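Local coordinates for protein putative ABC transporter (Thermobispora bispora, PDB 4PE6) that probably serves as the solute-binding component of an ABC transporter, probably for a carbohydrate-like solute, and holds a bound trihydroxybutanoic acid, at residues I21-G26 and A84-P89; N148-R153 and K179-V184; V233-N238 and N252-V257; A310-R315 and Q333-S338. One frame throughout, in Å; residues are numbered along the deposited sequence.

Interaction 1: residues I21-G26 and A84-P89; sequences IALSNG and ALLINP
Five backbone hydrogen bonds zip residues 21-26 to residues 84-89 as neighbouring parallel strands, running 17° apart. They alternate in direction: Ala-22 N gives to Ala-84 O, Leu-86 N to Ala-22 O at 2.7 Å, Ser-24 N to Leu-86 O, Asn-88 N to Ser-24 O, and Gly-26 N to Asn-88 O, this last the most bent at 137°. Between them the CA-H groups of Ile-21, Leu-85, Leu-23 and Ile-87 lean on the same carbonyls, Leu-85 CA lying 3.3 Å from Ala-22 O. Apolar packing splits over the two faces. On one, Ile-21 leans across to the next strand, CD1 meeting Ala-84 CB at 3.8 Å, while its CG2 meets Leu-86 CD1 at 4.0 Å; helices 31-49 and 263-275 cover this face. On the other, Leu-85 CD1 abuts Ala-22 CB at 3.8 Å, beneath helix 67-78. These are inner strands of the Rossmann-like N-terminal lobe of a periplasmic binding protein, and the carboxy ends of these strands point to the ligand cleft. The polar pair stands at that end. Asn-25 and Asn-88, both with CG anti to the backbone N, lie side by side with amide planes 60° apart, and Asn-25 OD1 touches Asn-88 CB at 3.7 Å. Asn-25 bonds Asn-60 and the pocket residue Arg-33; Asn-88 ND2 bonds the pocket residue Asp-113. On the opposite face Ser-24 OG is bonded by Gln-70 NE2.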
loop_
_atom_site.group_PDB
_atom_site.type_symbol
_atom_site.label_atom_id
_atom_site.label_comp_id
_atom_site.label_asym_id
_atom_site.label_seq_id
_atom_site.Cartn_x
_atom_site.Cartn_y
_atom_site.Cartn_z
ATOM N N ILE A 21 8.800 -18.924 7.936
ATOM C CA ILE A 21 8.566 -17.481 7.721
ATOM C C ILE A 21 7.143 -17.108 8.169
ATOM O O ILE A 21 6.168 -17.618 7.623
ATOM C CB ILE A 21 8.699 -17.100 6.234
ATOM C CG1 ILE A 21 10.014 -17.643 5.632
ATOM C CG2 ILE A 21 8.585 -15.593 6.057
ATOM C CD1 ILE A 21 11.272 -17.166 6.339
ATOM N N ALA A 22 7.031 -16.244 9.183
ATOM C CA ALA A 22 5.742 -15.793 9.691
ATOM C C ALA A 22 5.472 -14.373 9.190
ATOM O O ALA A 22 6.393 -13.579 9.100
ATOM C CB ALA A 22 5.762 -15.825 11.206
ATOM N N LEU A 23 4.226 -14.080 8.835
ATOM C CA LEU A 23 3.821 -12.723 8.430
ATOM C C LEU A 23 2.678 -12.238 9.317
ATOM O O LEU A 23 1.616 -12.891 9.427
ATOM C CB LEU A 23 3.420 -12.677 6.958
ATOM C CG LEU A 23 3.177 -11.293 6.342
ATOM C CD1 LEU A 23 3.369 -11.345 4.825
ATOM C CD2 LEU A 23 1.809 -10.726 6.671
ATOM N N SER A 24 2.887 -11.088 9.939
ATOM C CA SER A 24 1.865 -10.455 10.773
ATOM C C SER A 24 1.423 -9.159 10.095
ATOM O O SER A 24 2.240 -8.266 9.829
ATOM C CB SER A 24 2.411 -10.142 12.167
ATOM O OG SER A 24 1.544 -9.278 12.867
ATOM N N ASN A 25 0.136 -9.088 9.793
ATOM C CA ASN A 25 -0.424 -7.945 9.067
ATOM C C ASN A 25 -1.407 -7.182 9.916
ATOM O O ASN A 25 -2.398 -7.762 10.406
ATOM C CB ASN A 25 -1.095 -8.446 7.801
ATOM C CG ASN A 25 -1.877 -7.363 7.091
ATOM O OD1 ASN A 25 -1.442 -6.218 7.015
ATOM N ND2 ASN A 25 -3.025 -7.710 6.566
ATOM N N GLY A 26 -1.151 -5.878 10.077
ATOM C CA GLY A 26 -1.934 -5.012 10.946
ATOM C C GLY A 26 -3.332 -4.606 10.471
ATOM O O GLY A 26 -4.119 -4.160 11.263
ATOM N N ALA A 84 12.045 -16.112 10.647
ATOM C CA ALA A 84 11.862 -14.710 10.250
ATOM C C ALA A 84 10.411 -14.332 10.421
ATOM O O ALA A 84 9.497 -15.175 10.272
ATOM C CB ALA A 84 12.297 -14.492 8.802
ATOM N N LEU A 85 10.210 -13.057 10.705
ATOM C CA LEU A 85 8.920 -12.481 10.926
ATOM C C LEU A 85 8.809 -11.239 10.044
ATOM O O LEU A 85 9.653 -10.325 10.131
ATOM C CB LEU A 85 8.776 -12.113 12.412
ATOM C CG LEU A 85 7.482 -11.413 12.791
ATOM C CD1 LEU A 85 6.262 -12.309 12.547
ATOM C CD2 LEU A 85 7.566 -10.955 14.252
ATOM N N LEU A 86 7.823 -11.237 9.153
ATOM C CA LEU A 86 7.543 -10.087 8.294
ATOM C C LEU A 86 6.374 -9.324 8.865
ATOM O O LEU A 86 5.322 -9.924 9.184
ATOM C CB LEU A 86 7.207 -10.536 6.867
ATOM C CG LEU A 86 8.094 -11.635 6.274
ATOM C CD1 LEU A 86 7.712 -11.936 4.830
ATOM C CD2 LEU A 86 9.557 -11.278 6.356
ATOM N N ILE A 87 6.523 -8.013 9.010
ATOM C CA ILE A 87 5.496 -7.251 9.731
ATOM C C ILE A 87 5.005 -6.046 8.949
ATOM O O ILE A 87 5.808 -5.176 8.558
ATOM C CB ILE A 87 5.977 -6.738 11.104
ATOM C CG1 ILE A 87 6.483 -7.883 11.957
ATOM C CG2 ILE A 87 4.852 -5.958 11.787
ATOM C CD1 ILE A 87 7.138 -7.410 13.236
ATOM N N ASN A 88 3.695 -5.993 8.710
ATOM C CA ASN A 88 3.054 -4.755 8.275
ATOM C C ASN A 88 2.394 -4.150 9.517
ATOM O O ASN A 88 1.319 -4.603 9.990
ATOM C CB ASN A 88 2.075 -4.979 7.140
ATOM C CG ASN A 88 1.604 -3.674 6.496
ATOM O OD1 ASN A 88 1.422 -2.677 7.181
ATOM N ND2 ASN A 88 1.398 -3.687 5.179
ATOM N N PRO A 89 3.043 -3.130 10.076
ATOM C CA PRO A 89 2.646 -2.681 11.405
ATOM C C PRO A 89 1.416 -1.816 11.440
ATOM O O PRO A 89 1.246 -0.916 10.609
ATOM C CB PRO A 89 3.888 -1.913 11.898
ATOM C CG PRO A 89 4.532 -1.435 10.677
ATOM C CD PRO A 89 4.235 -2.424 9.582
#

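Interaction 2: residues N148-R153 and K179-V184; sequences NVIVVR and KTVATV
Strands 148-153 and 179-184 pair in parallel but twist against each other, their directions 46° apart, joined by five backbone bonds such as Val-149 N to Lys-179 O at 2.8 Å and Arg-153 N to Val-184 O. They are the two strands of a beta-alpha-beta unit whose helix, 159-173, packs on the face bearing Val-151 and Thr-183; 179-184 lies on one of the two outermost strands of the sheet in this chain. At Val-181 the edge strand gains a residue: Val-149 O accepts from Val-181 N, yet the next bond, Val-151 N to Ala-182 O, skips one carbonyl, a beta bulge in a parallel pair. Val-181, with backbone psi of -14°, sets CG1 at 3.7 Å from Asn-148 OD1 and CG2 at 4.0 Å from Ile-150 CG1, crossing both side chains at about a right angle. An alanine here would probably loosen the bulge's packing, since both methyls that touch Asn-148 and Ile-150 would go. Asn-148 ND2 is held by Thr-206 O. Farther on, Val-152 CG2 meets Val-184 CG2 at 3.9 Å, under helix 190-200. Arg-153, salt-bridged to Glu-161, lays CB 3.6 Å from Val-184 O and its CD 4.2 Å from Thr-183 CG2.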
loop_
_atom_site.group_PDB
_atom_site.type_symbol
_atom_site.label_atom_id
_atom_site.label_comp_id
_atom_site.label_asym_id
_atom_site.label_seq_id
_atom_site.Cartn_x
_atom_site.Cartn_y
_atom_site.Cartn_z
ATOM N N ASN A 148 -13.437 22.961 -5.248
ATOM C CA ASN A 148 -13.705 22.299 -3.995
ATOM C C ASN A 148 -13.227 20.855 -4.049
ATOM O O ASN A 148 -13.440 20.145 -5.037
ATOM C CB ASN A 148 -15.202 22.337 -3.687
ATOM C CG ASN A 148 -15.726 23.744 -3.484
ATOM O OD1 ASN A 148 -15.048 24.603 -2.892
ATOM N ND2 ASN A 148 -16.960 23.986 -3.932
ATOM N N VAL A 149 -12.560 20.428 -2.990
ATOM C CA VAL A 149 -12.087 19.056 -2.903
ATOM C C VAL A 149 -12.467 18.357 -1.611
ATOM O O VAL A 149 -12.655 19.001 -0.548
ATOM C CB VAL A 149 -10.561 18.957 -3.070
ATOM C CG1 VAL A 149 -10.143 19.493 -4.419
ATOM C CG2 VAL A 149 -9.851 19.679 -1.940
ATOM N N ILE A 150 -12.554 17.025 -1.701
ATOM C CA ILE A 150 -12.706 16.188 -0.523
ATOM C C ILE A 150 -11.408 15.396 -0.347
ATOM O O ILE A 150 -10.870 14.868 -1.313
ATOM C CB ILE A 150 -13.901 15.230 -0.658
ATOM C CG1 ILE A 150 -15.206 16.019 -0.641
ATOM C CG2 ILE A 150 -13.882 14.160 0.431
ATOM C CD1 ILE A 150 -16.445 15.172 -0.837
ATOM N N VAL A 151 -10.901 15.345 0.879
ATOM C CA VAL A 151 -9.774 14.485 1.209
ATOM C C VAL A 151 -10.314 13.240 1.897
ATOM O O VAL A 151 -11.008 13.336 2.914
ATOM C CB VAL A 151 -8.768 15.192 2.148
ATOM C CG1 VAL A 151 -7.569 14.291 2.469
ATOM C CG2 VAL A 151 -8.296 16.499 1.532
ATOM N N VAL A 152 -9.943 12.079 1.367
ATOM C CA VAL A 152 -10.281 10.803 1.957
ATOM C C VAL A 152 -9.001 10.159 2.435
ATOM O O VAL A 152 -8.158 9.769 1.636
ATOM C CB VAL A 152 -10.953 9.856 0.947
ATOM C CG1 VAL A 152 -11.290 8.549 1.630
ATOM C CG2 VAL A 152 -12.187 10.492 0.298
ATOM N N ARG A 153 -8.840 10.076 3.745
ATOM C CA ARG A 153 -7.651 9.500 4.331
ATOM C C ARG A 153 -7.596 7.983 4.184
ATOM O O ARG A 153 -8.627 7.286 4.039
ATOM C CB ARG A 153 -7.546 9.891 5.796
ATOM C CG ARG A 153 -7.414 11.393 5.979
ATOM C CD ARG A 153 -7.254 11.816 7.436
ATOM N NE ARG A 153 -6.030 11.294 8.020
ATOM C CZ ARG A 153 -5.532 11.689 9.200
ATOM N NH1 ARG A 153 -6.164 12.580 9.929
ATOM N NH2 ARG A 153 -4.412 11.171 9.663
ATOM N N LYS A 179 -10.349 24.728 -1.895
ATOM C CA LYS A 179 -10.983 24.646 -0.594
ATOM C C LYS A 179 -11.304 23.179 -0.302
ATOM O O LYS A 179 -11.892 22.480 -1.148
ATOM C CB LYS A 179 -12.294 25.444 -0.570
ATOM C CG LYS A 179 -12.161 26.936 -0.886
ATOM C CD LYS A 179 -11.258 27.629 0.129
ATOM C CE LYS A 179 -11.309 29.153 0.034
ATOM N NZ LYS A 179 -10.354 29.697 -0.976
ATOM N N THR A 180 -10.904 22.718 0.883
ATOM C CA THR A 180 -11.248 21.385 1.325
ATOM C C THR A 180 -12.623 21.494 1.968
ATOM O O THR A 180 -12.770 22.148 2.994
ATOM C CB THR A 180 -10.215 20.789 2.314
ATOM O OG1 THR A 180 -8.959 20.588 1.662
ATOM C CG2 THR A 180 -10.681 19.452 2.821
ATOM N N VAL A 181 -13.629 20.884 1.358
ATOM C CA VAL A 181 -14.997 21.006 1.850
ATOM C C VAL A 181 -15.382 19.877 2.792
ATOM O O VAL A 181 -16.406 19.977 3.480
ATOM C CB VAL A 181 -16.047 21.146 0.717
ATOM C CG1 VAL A 181 -15.874 22.485 -0.007
ATOM C CG2 VAL A 181 -15.995 19.970 -0.252
ATOM N N ALA A 182 -14.576 18.809 2.817
ATOM C CA ALA A 182 -14.721 17.742 3.799
ATOM C C ALA A 182 -13.474 16.862 3.859
ATOM O O ALA A 182 -12.787 16.656 2.846
ATOM C CB ALA A 182 -15.949 16.890 3.489
ATOM N N THR A 183 -13.160 16.393 5.060
ATOM C CA THR A 183 -12.184 15.342 5.257
ATOM C C THR A 183 -12.845 14.132 5.925
ATOM O O THR A 183 -13.519 14.249 6.960
ATOM C CB THR A 183 -11.006 15.832 6.104
ATOM O OG1 THR A 183 -10.532 17.074 5.553
ATOM C CG2 THR A 183 -9.866 14.807 6.122
ATOM N N VAL A 184 -12.618 12.969 5.339
ATOM C CA VAL A 184 -13.133 11.727 5.866
ATOM C C VAL A 184 -12.077 10.627 5.852
ATOM O O VAL A 184 -11.002 10.806 5.288
ATOM C CB VAL A 184 -14.388 11.289 5.103
ATOM C CG1 VAL A 184 -15.439 12.373 5.220
ATOM C CG2 VAL A 184 -14.085 10.968 3.639
#

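Interaction 3: residues V233-N238 and N252-V257; sequences VTFETN and NGSVAV
The Phe-235 ring carries Val-233 CG2 over one face, 3.5 Å above its plane and offset toward the rim; Ser-254 CB comes in obliquely, 3.6 Å from Phe-235 CE2, and Val-255 O obliquely too. Trp-245 of helix 239-247 also meets this ring, the planes inclined at about 35°. That helix links the two segments as a beta-alpha-beta unit in the second lobe of the periplasmic binding protein fold, where strands 232-235 and 255-258 run in parallel, their short segments 40° apart. Two backbone bonds join them: Val-255 N gives to Val-233 O at 3.0 Å, almost along the C=O axis, and Phe-235 N to Val-255 O.

Beyond Phe-235 the chains part, and water 1 spans the gap, donating to Phe-235 O and accepting from Val-257 N at 3.2 Å. Thr-237 CG2 lies over the Ala-256 to Val-257 peptide at the same end. On the face opposite the phenyl ring, Thr-234 and Val-255 stand side by side, methyl to methyl through their CG2 atoms, against helix 128-142; Thr-234 OG1 is bonded to Gly-212 N.

At the other end a side chain replaces a main-chain acceptor. Ser-254 OG, anti to its own carbonyl carbon, takes the Val-233 N-H at 2.9 Å in a nearly straight bond of 171°. The same hydroxyl donates in the carbonyl plane to a lone pair of Asn-252 OD1 at 2.8 Å, whereas Ser-254 N closes an Asx turn by reaching that oxygen from above the plane, at 3.1 Å.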
loop_
_atom_site.group_PDB
_atom_site.type_symbol
_atom_site.label_atom_id
_atom_site.label_comp_id
_atom_site.label_asym_id
_atom_site.label_seq_id
_atom_site.Cartn_x
_atom_site.Cartn_y
_atom_site.Cartn_z
ATOM N N VAL A 233 -10.838 11.629 -9.475
ATOM C CA VAL A 233 -10.626 10.739 -8.333
ATOM C C VAL A 233 -9.271 10.036 -8.383
ATOM O O VAL A 233 -8.534 10.092 -9.382
ATOM C CB VAL A 233 -11.762 9.681 -8.209
ATOM C CG1 VAL A 233 -13.097 10.351 -7.920
ATOM C CG2 VAL A 233 -11.864 8.832 -9.464
ATOM N N THR A 234 -8.935 9.373 -7.285
ATOM C CA THR A 234 -7.707 8.600 -7.179
ATOM C C THR A 234 -8.118 7.142 -7.148
ATOM O O THR A 234 -8.553 6.642 -6.123
ATOM C CB THR A 234 -6.918 8.969 -5.912
ATOM O OG1 THR A 234 -7.754 8.846 -4.748
ATOM C CG2 THR A 234 -6.400 10.392 -6.009
ATOM N N PHE A 235 -8.022 6.473 -8.299
ATOM C CA PHE A 235 -8.495 5.117 -8.413
ATOM C C PHE A 235 -7.610 4.105 -7.726
ATOM O O PHE A 235 -6.395 4.266 -7.643
ATOM C CB PHE A 235 -8.581 4.713 -9.889
ATOM C CG PHE A 235 -9.747 5.305 -10.598
ATOM C CD1 PHE A 235 -11.038 4.951 -10.229
ATOM C CD2 PHE A 235 -9.568 6.182 -11.648
ATOM C CE1 PHE A 235 -12.129 5.485 -10.882
ATOM C CE2 PHE A 235 -10.668 6.716 -12.310
ATOM C CZ PHE A 235 -11.942 6.363 -11.923
ATOM N N GLU A 236 -8.263 3.030 -7.305
ATOM C CA GLU A 236 -7.628 1.721 -7.096
ATOM C C GLU A 236 -6.784 1.360 -8.308
ATOM O O GLU A 236 -7.173 1.653 -9.443
ATOM C CB GLU A 236 -8.694 0.627 -6.952
ATOM C CG GLU A 236 -9.582 0.729 -5.726
ATOM C CD GLU A 236 -10.792 1.628 -5.884
ATOM O OE1 GLU A 236 -10.892 2.362 -6.884
ATOM O OE2 GLU A 236 -11.644 1.615 -4.976
ATOM N N THR A 237 -5.673 0.676 -8.077
ATOM C CA THR A 237 -4.845 0.138 -9.152
ATOM C C THR A 237 -5.264 -1.302 -9.413
ATOM O O THR A 237 -4.427 -2.164 -9.653
ATOM C CB THR A 237 -3.355 0.194 -8.774
ATOM O OG1 THR A 237 -3.188 -0.326 -7.452
ATOM C CG2 THR A 237 -2.841 1.635 -8.847
ATOM N N ASN A 238 -6.572 -1.575 -9.347
ATOM C CA ASN A 238 -7.055 -2.924 -9.556
ATOM C C ASN A 238 -7.764 -3.038 -10.909
ATOM O O ASN A 238 -7.961 -2.037 -11.599
ATOM C CB ASN A 238 -7.916 -3.427 -8.371
ATOM C CG ASN A 238 -9.269 -2.744 -8.243
ATOM O OD1 ASN A 238 -9.678 -1.925 -9.064
ATOM N ND2 ASN A 238 -9.983 -3.097 -7.186
ATOM N N ASN A 252 -10.930 13.298 -16.860
ATOM C CA ASN A 252 -11.196 14.476 -16.042
ATOM C C ASN A 252 -10.120 14.774 -15.000
ATOM O O ASN A 252 -10.362 15.525 -14.055
ATOM C CB ASN A 252 -12.530 14.277 -15.324
ATOM C CG ASN A 252 -12.500 13.122 -14.338
ATOM O OD1 ASN A 252 -11.527 12.365 -14.266
ATOM N ND2 ASN A 252 -13.580 12.970 -13.582
ATOM N N GLY A 253 -8.940 14.192 -15.167
ATOM C CA GLY A 253 -7.845 14.409 -14.227
ATOM C C GLY A 253 -7.688 13.268 -13.246
ATOM O O GLY A 253 -6.816 13.317 -12.372
ATOM N N SER A 254 -8.545 12.246 -13.355
ATOM C CA SER A 254 -8.430 11.081 -12.485
ATOM C C SER A 254 -7.072 10.437 -12.652
ATOM O O SER A 254 -6.478 10.531 -13.716
ATOM C CB SER A 254 -9.568 10.087 -12.729
ATOM O OG SER A 254 -10.788 10.628 -12.235
ATOM N N VAL A 255 -6.554 9.840 -11.575
ATOM C CA VAL A 255 -5.246 9.155 -11.588
ATOM C C VAL A 255 -5.352 7.770 -10.962
ATOM O O VAL A 255 -6.352 7.442 -10.315
ATOM C CB VAL A 255 -4.163 9.967 -10.869
ATOM C CG1 VAL A 255 -3.932 11.269 -11.604
ATOM C CG2 VAL A 255 -4.545 10.199 -9.402
ATOM N N ALA A 256 -4.339 6.947 -11.193
ATOM C CA ALA A 256 -4.247 5.627 -10.581
ATOM C C ALA A 256 -2.826 5.365 -10.140
ATOM O O ALA A 256 -1.948 5.039 -10.963
ATOM C CB ALA A 256 -4.693 4.551 -11.565
ATOM N N VAL A 257 -2.594 5.516 -8.843
ATOM C CA VAL A 257 -1.269 5.296 -8.241
ATOM C C VAL A 257 -1.426 4.726 -6.821
ATOM O O VAL A 257 -2.302 5.143 -6.065
ATOM C CB VAL A 257 -0.433 6.606 -8.241
ATOM C CG1 VAL A 257 -1.188 7.746 -7.557
ATOM C CG2 VAL A 257 0.928 6.383 -7.594
HETATM O O HOH W 1 -4.760 6.340 -6.661
#

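Interaction 4: residues A310-R315 and Q333-S338; sequences AWPWTR and QPPIPS
Proline-on-tryptophan packing between two irregular loops, 310-315 and 333-338, brings together the loops that flank helix 315-327 near the carboxy terminus of this periplasmic binding protein-type fold. No hydrogen bond crosses the contact. The Pro-334 ring crosses the Trp-311 indole at about a right angle, CD over the centre of one face and CG in a CH-pi contact 3.9 Å from the five-membered-ring centroid, 25° off the normal. The same CG approaches Trp-313 CH2 obliquely at 3.5 Å, so Pro-334 is wedged between two tryptophans. Trp-311 CB in turn lies 3.4 Å above the Trp-313 plane, toward the rim. Both indoles are fixed by their NE1 groups: that of Trp-313 donates to Asp-260, that of Trp-311 to Ile-288 O. At the Trp-311 edge, near the ring plane, CZ3 meets Ile-336 CG1 at 4.2 Å. An alanine in place of this tryptophan would probably leave Pro-334 poorly held, since the face beneath it and the bond to Ile-288 would be lost. Pro-312, centre of an inverse gamma turn, adds a smaller patch: its CG meets Pro-337 CG at 4.1 Å, and its CD sits 3.4 Å from Pro-335 O.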
loop_
_atom_site.group_PDB
_atom_site.type_symbol
_atom_site.label_atom_id
_atom_site.label_comp_id
_atom_site.label_asym_id
_atom_site.label_seq_id
_atom_site.Cartn_x
_atom_site.Cartn_y
_atom_site.Cartn_z
ATOM N N ALA A 310 0.824 -5.100 -8.960
ATOM C CA ALA A 310 1.902 -5.508 -8.060
ATOM C C ALA A 310 3.141 -5.850 -8.874
ATOM O O ALA A 310 3.013 -6.394 -9.958
ATOM C CB ALA A 310 1.451 -6.711 -7.242
ATOM N N TRP A 311 4.341 -5.513 -8.388
ATOM C CA TRP A 311 5.537 -5.848 -9.149
ATOM C C TRP A 311 5.897 -7.327 -8.905
ATOM O O TRP A 311 5.813 -7.814 -7.770
ATOM C CB TRP A 311 6.706 -4.926 -8.796
ATOM C CG TRP A 311 6.479 -3.477 -9.080
ATOM C CD1 TRP A 311 6.577 -2.447 -8.185
ATOM C CD2 TRP A 311 6.144 -2.883 -10.332
ATOM N NE1 TRP A 311 6.339 -1.240 -8.812
ATOM C CE2 TRP A 311 6.056 -1.483 -10.126
ATOM C CE3 TRP A 311 5.910 -3.392 -11.619
ATOM C CZ2 TRP A 311 5.726 -0.596 -11.148
ATOM C CZ3 TRP A 311 5.597 -2.505 -12.631
ATOM C CH2 TRP A 311 5.508 -1.120 -12.389
ATOM N N PRO A 312 6.249 -8.065 -9.968
ATOM C CA PRO A 312 6.561 -9.483 -9.787
ATOM C C PRO A 312 8.006 -9.706 -9.330
ATOM O O PRO A 312 8.893 -9.996 -10.146
ATOM C CB PRO A 312 6.305 -10.072 -11.187
ATOM C CG PRO A 312 6.649 -8.947 -12.112
ATOM C CD PRO A 312 6.270 -7.674 -11.394
ATOM N N TRP A 313 8.248 -9.572 -8.033
ATOM C CA TRP A 313 9.596 -9.763 -7.506
ATOM C C TRP A 313 9.998 -11.227 -7.519
ATOM O O TRP A 313 9.301 -12.081 -6.975
ATOM C CB TRP A 313 9.720 -9.193 -6.083
ATOM C CG TRP A 313 9.387 -7.775 -6.034
ATOM C CD1 TRP A 313 8.246 -7.232 -5.539
ATOM C CD2 TRP A 313 10.180 -6.687 -6.518
ATOM N NE1 TRP A 313 8.268 -5.875 -5.690
ATOM C CE2 TRP A 313 9.446 -5.512 -6.292
ATOM C CE3 TRP A 313 11.440 -6.594 -7.128
ATOM C CZ2 TRP A 313 9.922 -4.251 -6.635
ATOM C CZ3 TRP A 313 11.917 -5.335 -7.487
ATOM C CH2 TRP A 313 11.162 -4.178 -7.231
ATOM N N THR A 314 11.091 -11.511 -8.204
ATOM C CA THR A 314 11.794 -12.765 -8.070
ATOM C C THR A 314 12.919 -12.489 -7.086
ATOM O O THR A 314 13.244 -11.340 -6.790
ATOM C CB THR A 314 12.384 -13.233 -9.406
ATOM O OG1 THR A 314 13.254 -12.218 -9.935
ATOM C CG2 THR A 314 11.267 -13.537 -10.421
ATOM N N ARG A 315 13.517 -13.547 -6.575
ATOM C CA ARG A 315 14.670 -13.396 -5.732
ATOM C C ARG A 315 15.772 -12.603 -6.462
ATOM O O ARG A 315 16.429 -11.742 -5.865
ATOM C CB ARG A 315 15.168 -14.767 -5.291
ATOM C CG ARG A 315 15.984 -14.687 -4.030
ATOM C CD ARG A 315 16.396 -16.049 -3.515
ATOM N NE ARG A 315 16.972 -15.894 -2.189
ATOM C CZ ARG A 315 17.424 -16.879 -1.428
ATOM N NH1 ARG A 315 17.389 -18.133 -1.848
ATOM N NH2 ARG A 315 17.910 -16.594 -0.230
ATOM N N GLN A 333 13.116 -0.855 -12.400
ATOM C CA GLN A 333 11.771 -0.595 -12.897
ATOM C C GLN A 333 11.223 -1.954 -13.317
ATOM O O GLN A 333 11.479 -2.412 -14.430
ATOM C CB GLN A 333 11.801 0.387 -14.082
ATOM C CG GLN A 333 12.787 1.548 -13.947
ATOM C CD GLN A 333 12.550 2.415 -12.719
ATOM O OE1 GLN A 333 11.497 2.347 -12.081
ATOM N NE2 GLN A 333 13.536 3.243 -12.387
ATOM N N PRO A 334 10.500 -2.632 -12.414
ATOM C CA PRO A 334 10.139 -3.989 -12.778
ATOM C C PRO A 334 9.144 -3.991 -13.932
ATOM O O PRO A 334 8.517 -2.961 -14.221
ATOM C CB PRO A 334 9.517 -4.556 -11.489
ATOM C CG PRO A 334 9.880 -3.588 -10.412
ATOM C CD PRO A 334 9.933 -2.265 -11.109
ATOM N N PRO A 335 9.016 -5.135 -14.609
ATOM C CA PRO A 335 8.167 -5.187 -15.775
ATOM C C PRO A 335 6.725 -5.420 -15.373
ATOM O O PRO A 335 6.448 -6.083 -14.368
ATOM C CB PRO A 335 8.717 -6.389 -16.541
ATOM C CG PRO A 335 9.207 -7.306 -15.473
ATOM C CD PRO A 335 9.586 -6.457 -14.287
ATOM N N ILE A 336 5.813 -4.867 -16.157
ATOM C CA ILE A 336 4.409 -5.162 -15.987
ATOM C C ILE A 336 4.254 -6.603 -16.445
ATOM O O ILE A 336 4.688 -6.944 -17.546
ATOM C CB ILE A 336 3.517 -4.232 -16.830
ATOM C CG1 ILE A 336 3.734 -2.773 -16.411
ATOM C CG2 ILE A 336 2.052 -4.627 -16.685
ATOM C CD1 ILE A 336 3.320 -1.752 -17.446
ATOM N N PRO A 337 3.673 -7.465 -15.597
ATOM C CA PRO A 337 3.494 -8.842 -16.057
ATOM C C PRO A 337 2.517 -8.887 -17.233
ATOM O O PRO A 337 1.548 -8.126 -17.235
ATOM C CB PRO A 337 2.888 -9.564 -14.838
ATOM C CG PRO A 337 2.892 -8.585 -13.711
ATOM C CD PRO A 337 3.026 -7.217 -14.297
ATOM N N SER A 338 2.788 -9.733 -18.230
ATOM C CA SER A 338 1.805 -10.014 -19.292
ATOM C C SER A 338 1.002 -11.283 -18.965
ATOM O O SER A 338 0.035 -11.608 -19.658
ATOM C CB SER A 338 2.485 -10.138 -20.659
ATOM O OG SER A 338 3.385 -11.227 -20.685
#

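Interactions 1, 2 and 3 all belong to one mixed sheet, on which interaction 1 lies across the chain's centre from the other two; interaction 4 pairs loops instead. Interactions 1 and 3 are buried, whereas 2 and 4 are only partly so. The backbone pairing differs: an unbroken parallel pairing in 1, an edge strand with an extra residue in 2, and two main-chain bonds extended by a serine hydroxyl and a water in 3. Interaction 4 has no hydrogen bond across it and rests mainly on tryptophan and proline packing. Nearest to the bound acid is interaction 1, through Asn-88 at about 4 Å from side chain to ligand. Interactions 2 and 3 come within about 6 Å at their nearest atoms.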